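Local coordinates for lactaldehyde dehydrogenase (Methanocaldococcus jannaschii, PDB 3PQA), which oxidises lactaldehyde to lactate with NAD as the preferred electron acceptor, a step in the biosynthesis of coenzyme F420, at residues I238-G244 against K439-E445. Residues are numbered along the deposited sequence; the frame is centred on the assembly and turned at random.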
loop_
_atom_site.group_PDB
_atom_site.type_symbol
_atom_site.label_atom_id
_atom_site.label_comp_id
_atom_site.label_asym_id
_atom_site.label_seq_id
_atom_site.Cartn_x
_atom_site.Cartn_y
_atom_site.Cartn_z
ATOM N N ILE B 238 -5.214 -9.897 21.220
ATOM C CA ILE B 238 -5.954 -8.970 22.079
ATOM C C ILE B 238 -6.025 -7.588 21.451
ATOM O O ILE B 238 -4.997 -7.010 21.106
ATOM C CB ILE B 238 -5.284 -8.827 23.472
ATOM C CG1 ILE B 238 -5.187 -10.185 24.164
ATOM C CG2 ILE B 238 -6.062 -7.833 24.350
ATOM C CD1 ILE B 238 -4.231 -10.201 25.347
ATOM N N ALA B 239 -7.239 -7.071 21.318
ATOM C CA ALA B 239 -7.475 -5.679 20.933
ATOM C C ALA B 239 -8.293 -5.010 22.034
ATOM O O ALA B 239 -9.290 -5.560 22.495
ATOM C CB ALA B 239 -8.194 -5.607 19.583
ATOM N N LEU B 240 -7.847 -3.831 22.471
ATOM C CA LEU B 240 -8.487 -3.097 23.562
ATOM C C LEU B 240 -8.703 -1.647 23.156
ATOM O O LEU B 240 -7.785 -0.979 22.647
ATOM C CB LEU B 240 -7.627 -3.153 24.831
ATOM C CG LEU B 240 -7.231 -4.523 25.397
ATOM C CD1 LEU B 240 -6.273 -4.331 26.555
ATOM C CD2 LEU B 240 -8.466 -5.326 25.818
ATOM N N GLU B 241 -9.930 -1.176 23.366
ATOM C CA GLU B 241 -10.273 0.227 23.121
ATOM C C GLU B 241 -10.834 0.728 24.443
ATOM O O GLU B 241 -11.948 0.369 24.834
ATOM C CB GLU B 241 -11.308 0.363 22.001
ATOM C CG GLU B 241 -10.796 0.011 20.608
ATOM C CD GLU B 241 -9.939 1.103 19.963
ATOM O OE1 GLU B 241 -9.935 2.264 20.445
ATOM O OE2 GLU B 241 -9.288 0.792 18.958
ATOM N N LEU B 242 -10.040 1.527 25.146
ATOM C CA LEU B 242 -10.353 1.852 26.520
ATOM C C LEU B 242 -10.621 3.354 26.596
ATOM O O LEU B 242 -11.016 3.968 25.603
ATOM C CB LEU B 242 -9.235 1.364 27.451
ATOM C CG LEU B 242 -8.747 -0.079 27.167
ATOM C CD1 LEU B 242 -7.521 -0.449 27.977
ATOM C CD2 LEU B 242 -9.858 -1.103 27.370
ATOM N N GLY B 243 -10.445 3.940 27.757
ATOM C CA GLY B 243 -10.773 5.343 27.873
ATOM C C GLY B 243 -9.562 6.199 28.142
ATOM O O GLY B 243 -8.422 5.819 27.849
ATOM N N GLY B 244 -9.818 7.365 28.733
ATOM C CA GLY B 244 -8.750 8.290 29.077
ATOM C C GLY B 244 -9.293 9.583 29.633
ATOM O O GLY B 244 -10.505 9.787 29.665
ATOM N N LYS B 439 -2.200 3.283 28.771
ATOM C CA LYS B 439 -3.256 2.411 29.276
ATOM C C LYS B 439 -4.574 2.531 28.522
ATOM O O LYS B 439 -5.587 2.030 28.972
ATOM C CB LYS B 439 -3.489 2.640 30.783
ATOM C CG LYS B 439 -2.321 2.238 31.652
ATOM C CD LYS B 439 -2.186 0.733 31.764
ATOM C CE LYS B 439 -1.042 0.345 32.702
ATOM N NZ LYS B 439 -1.287 0.805 34.092
ATOM N N SER B 440 -4.578 3.197 27.369
ATOM C CA SER B 440 -5.843 3.423 26.695
ATOM C C SER B 440 -6.164 2.421 25.597
ATOM O O SER B 440 -7.244 2.500 24.988
ATOM C CB SER B 440 -5.877 4.836 26.102
ATOM O OG SER B 440 -5.919 5.787 27.148
ATOM N N GLY B 441 -5.235 1.531 25.279
ATOM C CA GLY B 441 -5.550 0.534 24.254
ATOM C C GLY B 441 -4.459 -0.372 23.758
ATOM O O GLY B 441 -3.275 -0.228 24.105
ATOM N N LEU B 442 -4.898 -1.326 22.943
ATOM C CA LEU B 442 -4.022 -2.149 22.105
ATOM C C LEU B 442 -4.740 -2.308 20.788
ATOM O O LEU B 442 -5.941 -2.593 20.774
ATOM C CB LEU B 442 -3.801 -3.529 22.716
ATOM C CG LEU B 442 -2.964 -3.605 23.991
ATOM C CD1 LEU B 442 -3.021 -5.026 24.547
ATOM C CD2 LEU B 442 -1.522 -3.179 23.758
ATOM N N GLY B 443 -4.023 -2.141 19.682
ATOM C CA GLY B 443 -4.637 -2.276 18.355
ATOM C C GLY B 443 -5.454 -1.080 17.898
ATOM O O GLY B 443 -5.673 -0.120 18.646
ATOM N N ARG B 444 -5.917 -1.141 16.654
ATOM C CA ARG B 444 -6.697 -0.047 16.076
ATOM C C ARG B 444 -7.996 -0.569 15.486
ATOM O O ARG B 444 -8.015 -1.651 14.897
ATOM C CB ARG B 444 -5.876 0.708 15.006
ATOM C CG ARG B 444 -4.631 1.429 15.548
ATOM C CD ARG B 444 -4.992 2.610 16.451
ATOM N NE ARG B 444 -3.825 3.270 17.042
ATOM C CZ ARG B 444 -3.160 2.824 18.114
ATOM N NH1 ARG B 444 -3.522 1.691 18.710
ATOM N NH2 ARG B 444 -2.129 3.507 18.595
ATOM N N GLU B 445 -9.077 0.189 15.678
ATOM C CA GLU B 445 -10.352 -0.077 15.034
ATOM C C GLU B 445 -10.609 0.895 13.867
ATOM O O GLU B 445 -9.737 1.689 13.488
ATOM C CB GLU B 445 -11.508 -0.121 16.057
ATOM C CG GLU B 445 -11.474 -1.363 16.959
ATOM C CD GLU B 445 -12.807 -1.650 17.677
ATOM O OE1 GLU B 445 -13.742 -0.820 17.639
ATOM O OE2 GLU B 445 -12.902 -2.711 18.323
HETATM O O HOH W 1 -6.637 1.004 21.039
HETATM O O HOH W 2 -8.330 -1.913 19.257
#
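L240 and L442 pair as an antiparallel, hydrogen-bonded couple, which adds the short strand 441-442 to strand 237-241 of the Rossmann-like cofactor-binding sheet of this aldehyde dehydrogenase. L240 N gives a fairly straight bond to L442 O (2.8 Å), and L442 N returns one to L240 O. Past the last pair, L242 N still bonds to S440 O, from above the plane of that carbonyl. G441, opposite E241 in a non-hydrogen-bonded pair, has no room for a side chain: a CB there would run into L240 O.

Apolar contacts gather on the face of I238, L240 and L442. L240 and L442 lie side by side, CD1 to CD1 3.9 Å, and I238 CG2 comes to the same L442 methyl from the same side, its chain crossing that of L442 at a slant. Beyond the strand, L242 rests its side chain on backbone carbonyls, CB and CG against that of S440 and CD1 3.3 Å from K439 O. F235 of a second subunit also packs on L242 and L442, carrying the contact into the tetramer.

The polar side holds E241, by similarity an active-site residue. Its chain bends at chi2 (-78°), and the carboxylate turns back toward 443-445, where OE2 takes a weak bond from E445 N (3.3 Å). A water lies 2.9 Å from both E241 OE2 and L442 O, placed to donate to either. E445 crosses obliquely, its CD 3.9 Å from E241 CG and its carboxylate 50° from that of E241, while its OE2 is paired with K150. A second water bridges L240 O and G443 O. Replacing E241 by an alanine removes CG and the carboxylate, and is likely to leave E445 N and the first water without that acceptor and E445 CD without the carbon it packs on.

Past the strand, where G243 nears C275, by similarity also an active-site residue, S440 OG donates a short hydrogen bond, 2.6 Å, to G243 O, almost straight on to the carbonyl (163°).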